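Local coordinates for protein processed glycerol phosphate lipoteichoic acid synthase 2 (Bacillus subtilis, PDB 2W8D) that belongs to the sulfatase-like family of the alkaline phosphatase clan and is a processed synthase domain that carries a magnesium ion in its metal site, at residues Y124-Q134 with G147-Y157. Sequence-based numbering, arbitrary orientation.
Sequences YTSATFHGNTQ and GIDKFFDSAYY
The rings of F129 and F152 lie side by side on one face of the sheet, their planes 18° apart. With the planes so nearly parallel, centroids 4.9 Å from each other mean that the pair is slid apart with little overlap; the point of contact is F129 CE1 to F152 CD2 at 3.3 Å, the latter atom lying over one face of the F129 ring. The two residues are paired in the sheet on the same face, and with the same first torsion in both, CG beside the backbone N and anti to the carbonyl carbon, the rings run the same way. Y157 comes in at about a right angle to F129, its OH meeting the ring edge in plane; that hydroxyl is hydrogen-bonded to S178, and helix 171-183 packs against F129. On the other face F151 lies alongside T128, CE1 beside the CG2 methyl, while Q134 CB reaches F151 CE2 obliquely at 3.4 Å. T128 OG1 is buried here without a polar partner.

Between these faces the strands run parallel, axes 20° apart, and hydrogen bonds from T128 N to K150 O and from F152 N to T128 O fix the register. Strands 125-130 and 150-152, joined through helix 139-145, form a beta-alpha-beta unit, and Y143 of that helix meets F151 edge-to-face; strand 125-130 also pairs with strand 189-194 in the mixed sheet of this alkaline phosphatase-clan fold.

Carboxylates extend the pairing at both ends. D149 OD2 accepts S126 N at 2.9 Å through its anti lone pair, nearly straight at 167°, and S126 OG receives D149 N in return, at 3.2 Å. K120 forms a salt bridge with OD1 of the same aspartate. Beyond the strands, D153 OD2 likewise takes Q134 N on its anti lone pair, at 3.1 Å, while OD1 is met by A155 N from above the carboxylate plane, closing an Asx turn.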
loop_
_atom_site.group_PDB
_atom_site.type_symbol
_atom_site.label_atom_id
_atom_site.label_comp_id
_atom_site.label_asym_id
_atom_site.label_seq_id
_atom_site.Cartn_x
_atom_site.Cartn_y
_atom_site.Cartn_z
ATOM N N TYR A 124 21.321 -0.786 0.982
ATOM C CA TYR A 124 20.173 -1.619 1.367
ATOM C C TYR A 124 20.115 -2.896 0.535
ATOM O O TYR A 124 20.203 -2.865 -0.698
ATOM C CB TYR A 124 18.827 -0.846 1.283
ATOM C CG TYR A 124 18.578 0.125 2.458
ATOM C CD1 TYR A 124 17.560 -0.103 3.390
ATOM C CD2 TYR A 124 19.354 1.277 2.615
ATOM C CE1 TYR A 124 17.352 0.794 4.441
ATOM C CE2 TYR A 124 19.151 2.165 3.664
ATOM C CZ TYR A 124 18.167 1.917 4.579
ATOM O OH TYR A 124 17.969 2.827 5.599
ATOM N N THR A 125 19.965 -4.025 1.206
ATOM C CA THR A 125 19.624 -5.234 0.502
ATOM C C THR A 125 18.090 -5.284 0.466
ATOM O O THR A 125 17.445 -4.956 1.448
ATOM C CB THR A 125 20.240 -6.462 1.189
ATOM O OG1 THR A 125 21.684 -6.350 1.198
ATOM C CG2 THR A 125 19.862 -7.712 0.433
ATOM N N SER A 126 17.498 -5.631 -0.664
ATOM C CA SER A 126 16.046 -5.703 -0.753
ATOM C C SER A 126 15.570 -7.132 -1.024
ATOM O O SER A 126 16.225 -7.880 -1.777
ATOM C CB SER A 126 15.475 -4.695 -1.778
ATOM O OG SER A 126 16.139 -4.748 -3.044
ATOM N N ALA A 127 14.459 -7.509 -0.384
ATOM C CA ALA A 127 13.841 -8.836 -0.569
ATOM C C ALA A 127 12.312 -8.788 -0.432
ATOM O O ALA A 127 11.792 -8.062 0.411
ATOM C CB ALA A 127 14.419 -9.841 0.440
ATOM N N THR A 128 11.595 -9.580 -1.241
ATOM C CA THR A 128 10.166 -9.774 -1.033
ATOM C C THR A 128 9.922 -11.141 -0.425
ATOM O O THR A 128 10.624 -12.089 -0.776
ATOM C CB THR A 128 9.417 -9.693 -2.361
ATOM O OG1 THR A 128 9.607 -8.386 -2.919
ATOM C CG2 THR A 128 7.929 -9.990 -2.167
ATOM N N PHE A 129 8.933 -11.239 0.476
ATOM C CA PHE A 129 8.483 -12.517 1.022
ATOM C C PHE A 129 7.055 -12.752 0.602
ATOM O O PHE A 129 6.227 -11.854 0.678
ATOM C CB PHE A 129 8.571 -12.507 2.545
ATOM C CG PHE A 129 9.963 -12.314 3.058
ATOM C CD1 PHE A 129 10.721 -13.407 3.480
ATOM C CD2 PHE A 129 10.544 -11.047 3.070
ATOM C CE1 PHE A 129 12.014 -13.231 3.924
ATOM C CE2 PHE A 129 11.854 -10.866 3.522
ATOM C CZ PHE A 129 12.585 -11.957 3.945
ATOM N N HIS A 130 6.733 -13.954 0.173
ATOM C CA HIS A 130 5.378 -14.239 -0.256
ATOM C C HIS A 130 5.206 -15.737 -0.382
ATOM O O HIS A 130 6.073 -16.428 -0.914
ATOM C CB HIS A 130 5.140 -13.572 -1.592
ATOM C CG HIS A 130 3.745 -13.698 -2.095
ATOM N ND1 HIS A 130 2.653 -13.240 -1.386
ATOM C CD2 HIS A 130 3.263 -14.221 -3.241
ATOM C CE1 HIS A 130 1.556 -13.485 -2.077
ATOM N NE2 HIS A 130 1.900 -14.072 -3.208
ATOM N N GLY A 131 4.091 -16.244 0.135
ATOM C CA GLY A 131 3.874 -17.687 0.212
ATOM C C GLY A 131 3.196 -18.271 -1.008
ATOM O O GLY A 131 2.307 -19.089 -0.864
ATOM N N ASN A 132 3.604 -17.850 -2.202
ATOM C CA ASN A 132 3.006 -18.326 -3.449
ATOM C C ASN A 132 4.084 -18.282 -4.523
ATOM O O ASN A 132 5.118 -17.664 -4.310
ATOM C CB ASN A 132 1.790 -17.467 -3.846
ATOM C CG ASN A 132 0.965 -18.077 -5.020
ATOM O OD1 ASN A 132 1.181 -19.210 -5.430
ATOM N ND2 ASN A 132 0.024 -17.310 -5.544
ATOM N N THR A 133 3.868 -18.936 -5.656
ATOM C CA THR A 133 4.891 -18.955 -6.678
ATOM C C THR A 133 5.222 -17.537 -7.178
ATOM O O THR A 133 4.373 -16.653 -7.195
ATOM C CB THR A 133 4.577 -19.948 -7.829
ATOM O OG1 THR A 133 5.633 -19.894 -8.789
ATOM C CG2 THR A 133 3.258 -19.614 -8.532
ATOM N N GLN A 134 6.492 -17.338 -7.502
ATOM C CA GLN A 134 7.028 -16.080 -8.023
ATOM C C GLN A 134 6.442 -15.640 -9.372
ATOM O O GLN A 134 6.543 -14.471 -9.723
ATOM C CB GLN A 134 8.561 -16.184 -8.152
ATOM C CG GLN A 134 9.066 -17.242 -9.143
ATOM C CD GLN A 134 10.562 -17.345 -9.164
ATOM O OE1 GLN A 134 11.164 -18.060 -8.360
ATOM N NE2 GLN A 134 11.182 -16.665 -10.099
ATOM N N GLY A 147 14.811 -3.633 -9.150
ATOM C CA GLY A 147 16.017 -3.896 -8.411
ATOM C C GLY A 147 15.895 -4.705 -7.141
ATOM O O GLY A 147 16.779 -4.626 -6.286
ATOM N N ILE A 148 14.831 -5.473 -6.968
ATOM C CA ILE A 148 14.713 -6.220 -5.731
ATOM C C ILE A 148 15.779 -7.333 -5.790
ATOM O O ILE A 148 15.790 -8.108 -6.757
ATOM C CB ILE A 148 13.317 -6.828 -5.484
ATOM C CG1 ILE A 148 12.163 -5.798 -5.520
ATOM C CG2 ILE A 148 13.290 -7.580 -4.150
ATOM C CD1 ILE A 148 12.393 -4.510 -4.862
ATOM N N ASP A 149 16.661 -7.405 -4.774
ATOM C CA ASP A 149 17.795 -8.373 -4.805
ATOM C C ASP A 149 17.319 -9.791 -4.611
ATOM O O ASP A 149 17.897 -10.701 -5.175
ATOM C CB ASP A 149 18.877 -8.115 -3.715
ATOM C CG ASP A 149 19.520 -6.760 -3.832
ATOM O OD1 ASP A 149 20.209 -6.555 -4.830
ATOM O OD2 ASP A 149 19.305 -5.885 -2.956
ATOM N N LYS A 150 16.298 -9.986 -3.776
ATOM C CA LYS A 150 15.901 -11.345 -3.419
ATOM C C LYS A 150 14.386 -11.565 -3.395
ATOM O O LYS A 150 13.619 -10.715 -2.949
ATOM C CB LYS A 150 16.504 -11.740 -2.068
ATOM C CG LYS A 150 18.035 -11.835 -1.998
ATOM C CD LYS A 150 18.436 -11.816 -0.535
ATOM C CE LYS A 150 19.936 -11.730 -0.300
ATOM N NZ LYS A 150 20.620 -12.956 -0.794
ATOM N N PHE A 151 13.958 -12.731 -3.865
ATOM C CA PHE A 151 12.552 -13.059 -3.853
ATOM C C PHE A 151 12.320 -14.371 -3.109
ATOM O O PHE A 151 12.528 -15.423 -3.652
ATOM C CB PHE A 151 12.010 -13.098 -5.304
ATOM C CG PHE A 151 10.497 -13.129 -5.403
ATOM C CD1 PHE A 151 9.703 -13.277 -4.260
ATOM C CD2 PHE A 151 9.874 -13.032 -6.641
ATOM C CE1 PHE A 151 8.305 -13.306 -4.339
ATOM C CE2 PHE A 151 8.455 -13.067 -6.738
ATOM C CZ PHE A 151 7.677 -13.207 -5.582
ATOM N N PHE A 152 11.886 -14.300 -1.851
ATOM C CA PHE A 152 11.561 -15.510 -1.087
ATOM C C PHE A 152 10.143 -15.956 -1.378
ATOM O O PHE A 152 9.227 -15.629 -0.633
ATOM C CB PHE A 152 11.763 -15.302 0.423
ATOM C CG PHE A 152 13.202 -15.091 0.816
ATOM C CD1 PHE A 152 14.091 -16.152 0.844
ATOM C CD2 PHE A 152 13.672 -13.821 1.125
ATOM C CE1 PHE A 152 15.454 -15.971 1.185
ATOM C CE2 PHE A 152 15.016 -13.618 1.469
ATOM C CZ PHE A 152 15.914 -14.698 1.482
ATOM N N ASP A 153 9.950 -16.700 -2.461
ATOM C CA ASP A 153 8.606 -17.165 -2.790
ATOM C C ASP A 153 8.288 -18.511 -2.101
ATOM O O ASP A 153 9.006 -18.939 -1.170
ATOM C CB ASP A 153 8.385 -17.230 -4.309
ATOM C CG ASP A 153 9.167 -18.359 -4.957
ATOM O OD1 ASP A 153 9.967 -19.043 -4.256
ATOM O OD2 ASP A 153 8.984 -18.561 -6.175
ATOM N N SER A 154 7.208 -19.153 -2.559
ATOM C CA SER A 154 6.716 -20.411 -1.999
ATOM C C SER A 154 7.732 -21.548 -1.989
ATOM O O SER A 154 7.575 -22.495 -1.227
ATOM C CB SER A 154 5.390 -20.859 -2.653
ATOM O OG SER A 154 5.556 -21.275 -3.998
ATOM N N ALA A 155 8.776 -21.467 -2.801
ATOM C CA ALA A 155 9.816 -22.511 -2.768
ATOM C C ALA A 155 10.527 -22.559 -1.401
ATOM O O ALA A 155 11.110 -23.570 -1.047
ATOM C CB ALA A 155 10.830 -22.339 -3.920
ATOM N N TYR A 156 10.465 -21.474 -0.636
ATOM C CA TYR A 156 11.187 -21.397 0.626
ATOM C C TYR A 156 10.332 -21.706 1.854
ATOM O O TYR A 156 10.830 -21.641 2.976
ATOM C CB TYR A 156 11.811 -20.022 0.802
ATOM C CG TYR A 156 12.962 -19.731 -0.115
ATOM C CD1 TYR A 156 14.288 -19.933 0.300
ATOM C CD2 TYR A 156 12.737 -19.223 -1.400
ATOM C CE1 TYR A 156 15.362 -19.654 -0.558
ATOM C CE2 TYR A 156 13.795 -18.946 -2.256
ATOM C CZ TYR A 156 15.090 -19.149 -1.833
ATOM O OH TYR A 156 16.112 -18.862 -2.723
ATOM N N TYR A 157 9.057 -22.030 1.633
ATOM C CA TYR A 157 8.145 -22.438 2.689
ATOM C C TYR A 157 7.719 -23.895 2.539
ATOM O O TYR A 157 7.665 -24.414 1.439
ATOM C CB TYR A 157 6.938 -21.505 2.713
ATOM C CG TYR A 157 7.343 -20.055 2.864
ATOM C CD1 TYR A 157 7.444 -19.476 4.122
ATOM C CD2 TYR A 157 7.668 -19.275 1.744
ATOM C CE1 TYR A 157 7.839 -18.170 4.277
ATOM C CE2 TYR A 157 8.063 -17.953 1.888
ATOM C CZ TYR A 157 8.150 -17.414 3.159
ATOM O OH TYR A 157 8.547 -16.120 3.334
#